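Local coordinates for spore coat polysaccharide biosynthesis protein SpsE (Bacillus subtilis, PDB 1VLI) that probably makes a sialic-acid-like sugar, as N-acylneuraminate-9-phosphate synthases of the NeuB family do, for the spore coat polysaccharide, at residues S136-S142 and P160-A166; I188-V194 and V220-H226; I50-A54 and E112-I116; P230-P234 and E268-M272. One frame throughout, in Å; residues are numbered along the deposited sequence.

Contact 1 (S136-S142 and P160-A166); sequences SAFKIAS and PMIFSTA
Lys139 reaches across to Ser164 with a doubly bent side chain. Its CG stands anti to the backbone N (chi1 173°), and bends at chi2 and chi4 turn the chain along the neighbouring strand. The aliphatic part crosses Ile162 at about a right angle, with CD 3.8 Å from Ile162 CG2. Beyond it, NZ donates to Ser164 OG at 2.7 Å. NZ also donates to its neighbour's carbonyl, Ile140 O, at 2.8 Å. That bond comes from above the carbonyl plane, while Ser164 N approaches Ile140 O from the opposite face at a longer 3.3 Å.

The strands run parallel, with Phe138, Lys139 and Ile140 paired to Met161, Ile162 and Phe163. On the face of Phe138 and Ile140, the end of Met161 swings over so that CE lies 4.2 Å from Ile140 CG1. Val154 and Leu151 of helix 148-155 cover this face. Past the strands, Ser142 OG sits beside its own backbone N (chi1 -63°) and accepts a hydrogen bond from Ala166 N at 2.9 Å. Water 1 donates to both Ala141 O and Ser164 O.

The contact pairs the two strands of the beta-alpha-beta unit 138-140, 148-155, 161-164. The side chain of Ser164 is about 8 Å from the zinc ion. Two bonds fix the end of Lys139 on the inner face of the barrel, and Ile140 O is gripped by two donors.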
loop_
_atom_site.group_PDB
_atom_site.type_symbol
_atom_site.label_atom_id
_atom_site.label_comp_id
_atom_site.label_asym_id
_atom_site.label_seq_id
_atom_site.Cartn_x
_atom_site.Cartn_y
_atom_site.Cartn_z
ATOM N N SER A 136 -0.497 -9.124 -11.300
ATOM C CA SER A 136 -0.896 -8.062 -12.252
ATOM C C SER A 136 -0.409 -6.659 -11.835
ATOM O O SER A 136 -0.440 -5.715 -12.624
ATOM C CB SER A 136 -2.421 -8.024 -12.426
ATOM O OG SER A 136 -2.951 -9.304 -12.796
ATOM N N ALA A 137 0.049 -6.527 -10.598
ATOM C CA ALA A 137 0.471 -5.237 -10.062
ATOM C C ALA A 137 0.980 -5.544 -8.699
ATOM O O ALA A 137 0.633 -6.600 -8.120
ATOM C CB ALA A 137 -0.688 -4.246 -9.975
ATOM N N PHE A 138 1.843 -4.648 -8.225
ATOM C CA PHE A 138 2.375 -4.686 -6.885
ATOM C C PHE A 138 1.765 -3.495 -6.163
ATOM O O PHE A 138 1.696 -2.406 -6.707
ATOM C CB PHE A 138 3.892 -4.564 -6.912
ATOM C CG PHE A 138 4.593 -5.766 -7.480
ATOM C CD1 PHE A 138 4.836 -6.897 -6.689
ATOM C CD2 PHE A 138 5.039 -5.767 -8.803
ATOM C CE1 PHE A 138 5.504 -8.024 -7.215
ATOM C CE2 PHE A 138 5.713 -6.895 -9.340
ATOM C CZ PHE A 138 5.932 -8.028 -8.551
ATOM N N LYS A 139 1.280 -3.751 -4.956
ATOM C CA LYS A 139 0.687 -2.775 -4.102
ATOM C C LYS A 139 1.703 -2.519 -2.974
ATOM O O LYS A 139 2.312 -3.431 -2.471
ATOM C CB LYS A 139 -0.698 -3.249 -3.611
ATOM C CG LYS A 139 -1.343 -2.313 -2.544
ATOM C CD LYS A 139 -2.101 -1.136 -3.158
ATOM C CE LYS A 139 -2.552 -0.117 -2.110
ATOM N NZ LYS A 139 -1.422 0.739 -1.593
ATOM N N ILE A 140 1.932 -1.258 -2.638
ATOM C CA ILE A 140 2.871 -0.884 -1.578
ATOM C C ILE A 140 2.064 -0.075 -0.552
ATOM O O ILE A 140 1.313 0.791 -0.934
ATOM C CB ILE A 140 4.000 -0.010 -2.157
ATOM C CG1 ILE A 140 4.695 -0.679 -3.368
ATOM C CG2 ILE A 140 4.961 0.465 -1.040
ATOM C CD1 ILE A 140 5.602 -1.814 -3.038
ATOM N N ALA A 141 2.194 -0.405 0.728
ATOM C CA ALA A 141 1.494 0.287 1.802
ATOM C C ALA A 141 2.144 1.659 2.059
ATOM O O ALA A 141 3.314 1.901 1.670
ATOM C CB ALA A 141 1.564 -0.569 3.117
ATOM N N SER A 142 1.412 2.503 2.789
ATOM C CA SER A 142 1.858 3.858 3.105
ATOM C C SER A 142 3.205 3.899 3.816
ATOM O O SER A 142 4.047 4.736 3.483
ATOM C CB SER A 142 0.811 4.595 3.950
ATOM O OG SER A 142 -0.405 4.752 3.232
ATOM N N PRO A 160 2.870 -2.976 -13.162
ATOM C CA PRO A 160 2.255 -1.821 -12.549
ATOM C C PRO A 160 2.535 -1.723 -11.046
ATOM O O PRO A 160 2.690 -2.729 -10.346
ATOM C CB PRO A 160 0.772 -2.049 -12.827
ATOM C CG PRO A 160 0.786 -2.760 -14.122
ATOM C CD PRO A 160 1.910 -3.733 -13.991
HETATM N N MSE A 161 2.582 -0.490 -10.556
HETATM C CA MSE A 161 2.839 -0.259 -9.157
HETATM C C MSE A 161 1.857 0.702 -8.582
HETATM O O MSE A 161 1.572 1.740 -9.196
HETATM C CB MSE A 161 4.233 0.210 -9.021
HETATM C CG MSE A 161 5.120 -1.001 -9.105
HETATM SE SE MSE A 161 6.902 -0.736 -8.790
HETATM C CE MSE A 161 6.922 -0.144 -6.885
ATOM N N ILE A 162 1.258 0.314 -7.461
ATOM C CA ILE A 162 0.278 1.169 -6.787
ATOM C C ILE A 162 0.831 1.503 -5.435
ATOM O O ILE A 162 1.097 0.579 -4.652
ATOM C CB ILE A 162 -1.046 0.434 -6.595
ATOM C CG1 ILE A 162 -1.536 -0.154 -7.918
ATOM C CG2 ILE A 162 -2.101 1.368 -5.993
ATOM C CD1 ILE A 162 -2.678 -1.131 -7.741
ATOM N N PHE A 163 1.048 2.788 -5.149
ATOM C CA PHE A 163 1.553 3.110 -3.813
ATOM C C PHE A 163 0.667 4.078 -3.043
ATOM O O PHE A 163 0.016 4.934 -3.623
ATOM C CB PHE A 163 3.045 3.442 -3.798
ATOM C CG PHE A 163 3.400 4.788 -4.367
ATOM C CD1 PHE A 163 3.341 5.958 -3.566
ATOM C CD2 PHE A 163 3.861 4.895 -5.677
ATOM C CE1 PHE A 163 3.732 7.170 -4.065
ATOM C CE2 PHE A 163 4.235 6.141 -6.198
ATOM C CZ PHE A 163 4.189 7.277 -5.385
ATOM N N SER A 164 0.593 3.875 -1.735
ATOM C CA SER A 164 -0.302 4.624 -0.912
ATOM C C SER A 164 0.454 5.752 -0.218
ATOM O O SER A 164 1.678 5.726 -0.119
ATOM C CB SER A 164 -0.953 3.678 0.073
ATOM O OG SER A 164 -2.136 3.132 -0.503
ATOM N N THR A 165 -0.260 6.748 0.261
ATOM C CA THR A 165 0.414 7.941 0.767
ATOM C C THR A 165 -0.096 8.479 2.105
ATOM O O THR A 165 -0.046 9.704 2.330
ATOM C CB THR A 165 0.319 9.064 -0.282
ATOM O OG1 THR A 165 -1.055 9.409 -0.477
ATOM C CG2 THR A 165 0.796 8.590 -1.674
ATOM N N ALA A 166 -0.581 7.610 2.996
ATOM C CA ALA A 166 -1.077 8.096 4.289
ATOM C C ALA A 166 0.034 8.794 5.038
ATOM O O ALA A 166 1.150 8.258 5.164
ATOM C CB ALA A 166 -1.636 6.984 5.135
HETATM O O HOH W 1 3.716 3.623 -0.497
#

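Contact 2 (I188-V194 and V220-H226); sequences IAIMHCV and VIGFSDH
The His192 and Phe223 side chains run alongside each other. Their ring planes are tilted by 25° and so far offset that there is little stacking; the nearest atoms are His192 CD2 and Phe223 CD1, at 3.8 Å. Asp225 CA lies over one face of the Phe223 ring, near its rim. The His226 ring meets Val194 with its edge. ND1 donates to Val194 O close to the ring plane; the modelled 2.5 Å between them is short, so its exact length is doubtful. Cys193 SG approaches the same ring obliquely, 3.6 Å from His226 CE1.

On the face of Met191 and Ser224, Met191 bends at chi2 and chi3 and folds down over Gly222. Its SE comes 3.7 Å from Gly222 CA, and its CE 3.4 Å from Ser224 OG. That hydroxyl is hydrogen-bonded to Glu246. Backbone bonds join the parallel strands from Val220 N to Ser224 N. Where they part, water 2 accepts from Val194 N and donates to Ser224 O.

The contact closes the unit of strand 188-193, helix 208-215 and strand 220-225. His226 binds the zinc ion together with His248. Val194 O is therefore a second-shell group: by accepting from ND1 it would limit the ring's rotation, consistent with NE2 being turned to the metal.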
loop_
_atom_site.group_PDB
_atom_site.type_symbol
_atom_site.label_atom_id
_atom_site.label_comp_id
_atom_site.label_asym_id
_atom_site.label_seq_id
_atom_site.Cartn_x
_atom_site.Cartn_y
_atom_site.Cartn_z
ATOM N N ILE A 188 2.631 3.741 -12.956
ATOM C CA ILE A 188 2.548 4.090 -11.530
ATOM C C ILE A 188 1.177 4.659 -11.211
ATOM O O ILE A 188 0.639 5.423 -12.001
ATOM C CB ILE A 188 3.619 5.121 -11.206
ATOM C CG1 ILE A 188 4.992 4.561 -11.520
ATOM C CG2 ILE A 188 3.539 5.587 -9.754
ATOM C CD1 ILE A 188 6.084 5.629 -11.529
ATOM N N ALA A 189 0.600 4.241 -10.078
ATOM C CA ALA A 189 -0.658 4.800 -9.548
ATOM C C ALA A 189 -0.375 5.201 -8.104
ATOM O O ALA A 189 0.297 4.457 -7.373
ATOM C CB ALA A 189 -1.802 3.803 -9.606
ATOM N N ILE A 190 -0.896 6.355 -7.701
ATOM C CA ILE A 190 -0.598 6.936 -6.379
ATOM C C ILE A 190 -1.932 7.049 -5.658
ATOM O O ILE A 190 -2.823 7.704 -6.163
ATOM C CB ILE A 190 0.024 8.349 -6.558
ATOM C CG1 ILE A 190 1.288 8.274 -7.435
ATOM C CG2 ILE A 190 0.328 8.998 -5.196
ATOM C CD1 ILE A 190 2.040 9.577 -7.583
HETATM N N MSE A 191 -2.089 6.386 -4.507
HETATM C CA MSE A 191 -3.354 6.450 -3.775
HETATM C C MSE A 191 -3.262 7.512 -2.678
HETATM O O MSE A 191 -2.331 7.518 -1.905
HETATM C CB MSE A 191 -3.712 5.127 -3.138
HETATM C CG MSE A 191 -3.629 3.874 -4.086
HETATM SE SE MSE A 191 -4.984 3.943 -5.448
HETATM C CE MSE A 191 -6.504 3.288 -4.411
ATOM N N HIS A 192 -4.236 8.396 -2.612
ATOM C CA HIS A 192 -4.440 9.222 -1.433
ATOM C C HIS A 192 -5.155 8.377 -0.410
ATOM O O HIS A 192 -5.932 7.507 -0.772
ATOM C CB HIS A 192 -5.284 10.454 -1.781
ATOM C CG HIS A 192 -5.714 11.243 -0.586
ATOM N ND1 HIS A 192 -4.825 11.687 0.373
ATOM C CD2 HIS A 192 -6.936 11.675 -0.199
ATOM C CE1 HIS A 192 -5.483 12.372 1.289
ATOM N NE2 HIS A 192 -6.761 12.387 0.963
ATOM N N CYS A 193 -4.943 8.664 0.865
ATOM C CA CYS A 193 -5.324 7.733 1.886
ATOM C C CYS A 193 -5.191 8.350 3.267
ATOM O O CYS A 193 -4.283 9.132 3.497
ATOM C CB CYS A 193 -4.345 6.564 1.773
ATOM S SG CYS A 193 -4.697 5.274 2.924
ATOM N N VAL A 194 -6.067 7.967 4.194
ATOM C CA VAL A 194 -5.935 8.330 5.621
ATOM C C VAL A 194 -5.709 7.082 6.509
ATOM O O VAL A 194 -6.509 6.134 6.468
ATOM C CB VAL A 194 -7.198 9.034 6.116
ATOM C CG1 VAL A 194 -6.986 9.599 7.502
ATOM C CG2 VAL A 194 -7.630 10.114 5.137
ATOM N N VAL A 220 -1.302 7.963 -12.466
ATOM C CA VAL A 220 -2.745 7.818 -12.306
ATOM C C VAL A 220 -3.025 7.911 -10.820
ATOM O O VAL A 220 -2.363 7.238 -10.041
ATOM C CB VAL A 220 -3.273 6.425 -12.795
ATOM C CG1 VAL A 220 -4.789 6.422 -12.725
ATOM C CG2 VAL A 220 -2.791 6.120 -14.205
ATOM N N ILE A 221 -4.026 8.691 -10.427
ATOM C CA ILE A 221 -4.290 8.966 -8.998
ATOM C C ILE A 221 -5.561 8.262 -8.522
ATOM O O ILE A 221 -6.604 8.371 -9.164
ATOM C CB ILE A 221 -4.414 10.516 -8.737
ATOM C CG1 ILE A 221 -3.184 11.279 -9.243
ATOM C CG2 ILE A 221 -4.561 10.835 -7.242
ATOM C CD1 ILE A 221 -2.019 11.184 -8.362
ATOM N N GLY A 222 -5.474 7.548 -7.398
ATOM C CA GLY A 222 -6.672 6.997 -6.744
ATOM C C GLY A 222 -6.933 7.443 -5.314
ATOM O O GLY A 222 -6.364 8.468 -4.809
ATOM N N PHE A 223 -7.819 6.698 -4.668
ATOM C CA PHE A 223 -8.218 6.930 -3.280
ATOM C C PHE A 223 -8.497 5.601 -2.573
ATOM O O PHE A 223 -9.400 4.875 -2.983
ATOM C CB PHE A 223 -9.493 7.769 -3.290
ATOM C CG PHE A 223 -10.050 8.091 -1.927
ATOM C CD1 PHE A 223 -9.266 8.723 -0.960
ATOM C CD2 PHE A 223 -11.398 7.849 -1.645
ATOM C CE1 PHE A 223 -9.786 9.062 0.302
ATOM C CE2 PHE A 223 -11.939 8.175 -0.383
ATOM C CZ PHE A 223 -11.135 8.797 0.592
ATOM N N SER A 224 -7.723 5.270 -1.535
ATOM C CA SER A 224 -8.118 4.171 -0.639
ATOM C C SER A 224 -8.961 4.776 0.464
ATOM O O SER A 224 -8.496 5.658 1.201
ATOM C CB SER A 224 -6.936 3.425 -0.040
ATOM O OG SER A 224 -5.942 3.212 -1.024
ATOM N N ASP A 225 -10.198 4.281 0.556
ATOM C CA ASP A 225 -11.221 4.838 1.409
ATOM C C ASP A 225 -11.349 4.070 2.702
ATOM O O ASP A 225 -11.697 2.889 2.687
ATOM C CB ASP A 225 -12.549 4.852 0.655
ATOM C CG ASP A 225 -13.640 5.599 1.400
ATOM O OD1 ASP A 225 -13.346 6.307 2.388
ATOM O OD2 ASP A 225 -14.836 5.545 1.056
ATOM N N HIS A 226 -11.073 4.740 3.817
ATOM C CA HIS A 226 -11.198 4.135 5.139
ATOM C C HIS A 226 -12.419 4.597 5.934
ATOM O O HIS A 226 -12.575 4.239 7.101
ATOM C CB HIS A 226 -9.925 4.345 5.964
ATOM C CG HIS A 226 -8.768 3.524 5.499
ATOM N ND1 HIS A 226 -7.483 4.013 5.445
ATOM C CD2 HIS A 226 -8.705 2.250 5.047
ATOM C CE1 HIS A 226 -6.675 3.072 4.991
ATOM N NE2 HIS A 226 -7.393 1.994 4.738
HETATM O O HOH W 2 -8.505 6.937 3.507
#

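Contact 3 (I50-A54 and E112-I116); sequences IDAAA and EKQVI
In Lys113 and Asp51, CG stands beside the backbone N and anti to the carbonyl carbon (chi1 -56° for Lys113). Bends at chi2 and chi3 then carry the lysine chain to Asp51. The two side chains meet at a slant, and it is a carbon that touches: Lys113 CE lies 3.3 Å from Asp51 OD1. The ammonium group stops short, with Lys113 NZ 4.2 Å from Asp51 OD1. The opposite charges may attract, but this is not a salt bridge. Asp51 OD1 has its hydrogen bond with Tyr109 of helix 103-112.

Val115 supplies the apolar part. Its two methyl branches divide the work: CG1 rests 3.9 Å from Ala54 CB, and CG2 lies 4.2 Å from Ile50 CG2. Lys113 CB adds a contact to Ala54 CB at 4.1 Å, and the carbonyl of Lys113 also faces that methyl group. No hydrogen bond joins the two segments. Ala54 thus sits against both Lys113 and Val115, while Ile50 continues the packing onto Leu106 and Cys110 of helix 103-112.

Lys113 is the first residue to leave the helical path of 103-112, and from there the chain turns into strand 116-118. Val115 also touches Val61, and Ile116 enters the sheet by backbone bonds to Asp59 and Val61. The contact packs one outer helix, 43-56, against the helix-to-strand turn after helix 103-112, its neighbour in the barrel. Such turns lie at the N-terminal ends of the strands, a recurring feature of the TIM barrel.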
loop_
_atom_site.group_PDB
_atom_site.type_symbol
_atom_site.label_atom_id
_atom_site.label_comp_id
_atom_site.label_asym_id
_atom_site.label_seq_id
_atom_site.Cartn_x
_atom_site.Cartn_y
_atom_site.Cartn_z
ATOM N N ILE A 50 -14.237 -13.474 -2.368
ATOM C CA ILE A 50 -14.140 -13.473 -3.832
ATOM C C ILE A 50 -15.497 -13.372 -4.495
ATOM O O ILE A 50 -15.673 -12.486 -5.320
ATOM C CB ILE A 50 -13.319 -14.709 -4.350
ATOM C CG1 ILE A 50 -11.902 -14.627 -3.760
ATOM C CG2 ILE A 50 -13.240 -14.726 -5.877
ATOM C CD1 ILE A 50 -10.896 -15.587 -4.293
ATOM N N ASP A 51 -16.459 -14.228 -4.114
ATOM C CA ASP A 51 -17.833 -14.184 -4.666
ATOM C C ASP A 51 -18.473 -12.832 -4.502
ATOM O O ASP A 51 -19.050 -12.293 -5.449
ATOM C CB ASP A 51 -18.771 -15.185 -3.978
ATOM C CG ASP A 51 -18.516 -16.639 -4.387
ATOM O OD1 ASP A 51 -18.188 -16.910 -5.566
ATOM O OD2 ASP A 51 -18.657 -17.585 -3.583
ATOM N N ALA A 52 -18.404 -12.309 -3.281
ATOM C CA ALA A 52 -19.025 -11.027 -2.943
ATOM C C ALA A 52 -18.462 -9.877 -3.787
ATOM O O ALA A 52 -19.221 -9.040 -4.289
ATOM C CB ALA A 52 -18.855 -10.737 -1.461
ATOM N N ALA A 53 -17.139 -9.871 -3.955
ATOM C CA ALA A 53 -16.438 -8.894 -4.789
ATOM C C ALA A 53 -16.896 -8.954 -6.244
ATOM O O ALA A 53 -17.152 -7.914 -6.863
ATOM C CB ALA A 53 -14.943 -9.124 -4.710
ATOM N N ALA A 54 -16.970 -10.177 -6.775
ATOM C CA ALA A 54 -17.426 -10.441 -8.124
ATOM C C ALA A 54 -18.861 -10.006 -8.331
ATOM O O ALA A 54 -19.159 -9.324 -9.310
ATOM C CB ALA A 54 -17.283 -11.976 -8.449
ATOM N N GLU A 112 -11.478 -17.489 -12.608
ATOM C CA GLU A 112 -12.757 -17.897 -13.132
ATOM C C GLU A 112 -13.939 -16.993 -12.748
ATOM O O GLU A 112 -14.943 -16.991 -13.452
ATOM C CB GLU A 112 -13.019 -19.370 -12.872
ATOM C CG GLU A 112 -13.917 -19.674 -11.697
ATOM C CD GLU A 112 -14.406 -21.109 -11.750
ATOM O OE1 GLU A 112 -15.226 -21.421 -12.648
ATOM O OE2 GLU A 112 -13.948 -21.921 -10.909
ATOM N N LYS A 113 -13.825 -16.200 -11.677
ATOM C CA LYS A 113 -14.897 -15.251 -11.349
ATOM C C LYS A 113 -14.598 -13.879 -11.989
ATOM O O LYS A 113 -15.285 -12.878 -11.744
ATOM C CB LYS A 113 -15.183 -15.165 -9.835
ATOM C CG LYS A 113 -15.540 -16.481 -9.115
ATOM C CD LYS A 113 -16.873 -17.154 -9.582
ATOM C CE LYS A 113 -18.098 -16.559 -8.867
ATOM N NZ LYS A 113 -19.420 -16.695 -9.585
ATOM N N GLN A 114 -13.569 -13.879 -12.841
ATOM C CA GLN A 114 -13.114 -12.714 -13.596
ATOM C C GLN A 114 -12.846 -11.508 -12.712
ATOM O O GLN A 114 -13.243 -10.380 -13.020
ATOM C CB GLN A 114 -14.074 -12.387 -14.732
ATOM C CG GLN A 114 -13.791 -13.193 -15.975
ATOM C CD GLN A 114 -15.045 -13.514 -16.747
ATOM O OE1 GLN A 114 -15.844 -12.622 -17.077
ATOM N NE2 GLN A 114 -15.234 -14.801 -17.043
ATOM N N VAL A 115 -12.189 -11.767 -11.588
ATOM C CA VAL A 115 -11.650 -10.688 -10.791
ATOM C C VAL A 115 -10.131 -10.850 -10.688
ATOM O O VAL A 115 -9.576 -11.966 -10.821
ATOM C CB VAL A 115 -12.371 -10.506 -9.415
ATOM C CG1 VAL A 115 -13.864 -10.438 -9.596
ATOM C CG2 VAL A 115 -12.048 -11.617 -8.475
ATOM N N ILE A 116 -9.470 -9.719 -10.480
ATOM C CA ILE A 116 -8.030 -9.672 -10.495
ATOM C C ILE A 116 -7.557 -9.718 -9.056
ATOM O O ILE A 116 -7.841 -8.800 -8.256
ATOM C CB ILE A 116 -7.538 -8.370 -11.181
ATOM C CG1 ILE A 116 -7.975 -8.321 -12.661
ATOM C CG2 ILE A 116 -6.016 -8.203 -11.014
ATOM C CD1 ILE A 116 -7.833 -6.915 -13.292
#

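Contact 4 (P230-P234 and E268-M272); sequences PTEAP and ELKEM
This is van der Waals packing, without hydrogen bonds, of the turn and first residues of helix 232-239 on helix 266-285, on the outside of the barrel. Pro230 and Met272 carry much of it. Met272 CG lies anti to the backbone N (chi1 -172°), which brings it against the turn before the helix. Met272 CG is 3.1 Å from Pro230 O, a tight fit. Farther along the side chain, Met272 SE lies 3.8 Å from Pro234 CG, and the Met272 chain crosses the proline ring at about a right angle.

Pro230 is flanked by two glutamates. Its CG is 4.1 Å from Glu268 CB, and its CB is 4.0 Å from Glu271 OE2. Neither is a hydrogen bond: one is carbon to carbon, the other carbon to carboxylate oxygen. The carboxylate of Glu268 has a hydrogen bond to Asn265 N. Thr231 stands at the N-cap position but makes no side-chain cap. Its CG2 instead rests 3.8 Å from Glu271 O.

Inward, Pro234 and Met272 both touch Lys247 of strand 244-248, and Pro234 also meets Asp225 of strand 220-225. Leu269 leads on to Ala56 of helix 43-56, the next helix round the barrel.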
loop_
_atom_site.group_PDB
_atom_site.type_symbol
_atom_site.label_atom_id
_atom_site.label_comp_id
_atom_site.label_asym_id
_atom_site.label_seq_id
_atom_site.Cartn_x
_atom_site.Cartn_y
_atom_site.Cartn_z
ATOM N N PRO A 230 -20.906 3.782 2.630
ATOM C CA PRO A 230 -20.678 3.082 1.346
ATOM C C PRO A 230 -20.395 3.949 0.096
ATOM O O PRO A 230 -19.592 3.517 -0.743
ATOM C CB PRO A 230 -21.964 2.234 1.161
ATOM C CG PRO A 230 -22.561 2.152 2.531
ATOM C CD PRO A 230 -22.263 3.511 3.153
ATOM N N THR A 231 -21.024 5.134 -0.029
ATOM C CA THR A 231 -20.948 5.938 -1.269
ATOM C C THR A 231 -20.442 7.394 -1.165
ATOM O O THR A 231 -19.939 7.938 -2.156
ATOM C CB THR A 231 -22.310 5.974 -2.013
ATOM O OG1 THR A 231 -23.365 6.267 -1.086
ATOM C CG2 THR A 231 -22.689 4.607 -2.604
ATOM N N GLU A 232 -20.586 8.058 -0.023
ATOM C CA GLU A 232 -20.321 9.506 -0.051
ATOM C C GLU A 232 -18.881 9.893 -0.420
ATOM O O GLU A 232 -18.685 10.714 -1.309
ATOM C CB GLU A 232 -20.876 10.257 1.174
ATOM C CG GLU A 232 -19.964 10.382 2.381
ATOM C CD GLU A 232 -20.415 11.502 3.303
ATOM O OE1 GLU A 232 -21.096 12.412 2.807
ATOM O OE2 GLU A 232 -20.097 11.471 4.514
ATOM N N ALA A 233 -17.882 9.264 0.208
ATOM C CA ALA A 233 -16.506 9.566 -0.146
ATOM C C ALA A 233 -16.030 8.894 -1.450
ATOM O O ALA A 233 -15.332 9.568 -2.220
ATOM C CB ALA A 233 -15.555 9.301 1.004
ATOM N N PRO A 234 -16.349 7.598 -1.706
ATOM C CA PRO A 234 -16.026 7.000 -3.026
ATOM C C PRO A 234 -16.519 7.853 -4.224
ATOM O O PRO A 234 -15.729 8.190 -5.102
ATOM C CB PRO A 234 -16.681 5.575 -2.987
ATOM C CG PRO A 234 -16.708 5.220 -1.499
ATOM C CD PRO A 234 -16.953 6.611 -0.789
ATOM N N GLU A 268 -23.646 -3.515 0.539
ATOM C CA GLU A 268 -23.027 -2.211 0.560
ATOM C C GLU A 268 -21.889 -2.102 -0.475
ATOM O O GLU A 268 -21.692 -1.029 -1.048
ATOM C CB GLU A 268 -22.518 -1.889 1.964
ATOM C CG GLU A 268 -23.567 -2.008 3.060
ATOM C CD GLU A 268 -22.989 -1.753 4.443
ATOM O OE1 GLU A 268 -21.989 -2.419 4.818
ATOM O OE2 GLU A 268 -23.535 -0.883 5.159
ATOM N N LEU A 269 -21.162 -3.198 -0.727
ATOM C CA LEU A 269 -20.090 -3.198 -1.736
ATOM C C LEU A 269 -20.669 -2.969 -3.123
ATOM O O LEU A 269 -20.216 -2.054 -3.821
ATOM C CB LEU A 269 -19.241 -4.492 -1.706
ATOM C CG LEU A 269 -17.958 -4.512 -2.569
ATOM C CD1 LEU A 269 -16.864 -3.526 -2.089
ATOM C CD2 LEU A 269 -17.354 -5.910 -2.696
ATOM N N LYS A 270 -21.666 -3.783 -3.499
ATOM C CA LYS A 270 -22.452 -3.611 -4.743
ATOM C C LYS A 270 -23.025 -2.190 -4.869
ATOM O O LYS A 270 -23.022 -1.595 -5.950
ATOM C CB LYS A 270 -23.583 -4.645 -4.805
ATOM C CG LYS A 270 -24.321 -4.756 -6.151
ATOM N N GLU A 271 -23.502 -1.660 -3.746
ATOM C CA GLU A 271 -24.054 -0.323 -3.660
ATOM C C GLU A 271 -22.993 0.739 -4.006
ATOM O O GLU A 271 -23.261 1.629 -4.820
ATOM C CB GLU A 271 -24.619 -0.126 -2.256
ATOM C CG GLU A 271 -25.250 1.219 -1.965
ATOM C CD GLU A 271 -25.771 1.309 -0.538
ATOM O OE1 GLU A 271 -26.124 0.248 0.040
ATOM O OE2 GLU A 271 -25.839 2.447 0.004
HETATM N N MSE A 272 -21.799 0.627 -3.405
HETATM C CA MSE A 272 -20.666 1.495 -3.735
HETATM C C MSE A 272 -20.341 1.475 -5.218
HETATM O O MSE A 272 -20.225 2.532 -5.841
HETATM C CB MSE A 272 -19.411 1.123 -2.966
HETATM C CG MSE A 272 -18.292 2.171 -3.168
HETATM SE SE MSE A 272 -16.575 1.594 -2.487
HETATM C CE MSE A 272 -16.166 -0.016 -3.815
#

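The four contacts follow in series along the chain; none nests in or crosses another. Contact 3 comes first and closes a loop of 57 residues, from helix 43-56 to the turn before strand 116-118. Contact 1 closes 17 residues around helix 148-155, and contact 2 closes 25 around helix 208-215. Contact 4 then spans 33 residues, including strand 244-248. Contacts 1 and 2 share the barrel sheet, since strands 161-164 and 188-193 are neighbours; Thr165 meets Met191 there. Asp225 joins contact 2 to contact 4 through Pro234. Leu269 packs on Ala53, linking contact 4 to contact 3, and Ser136 meets Ile116, linking contact 1 to contact 3.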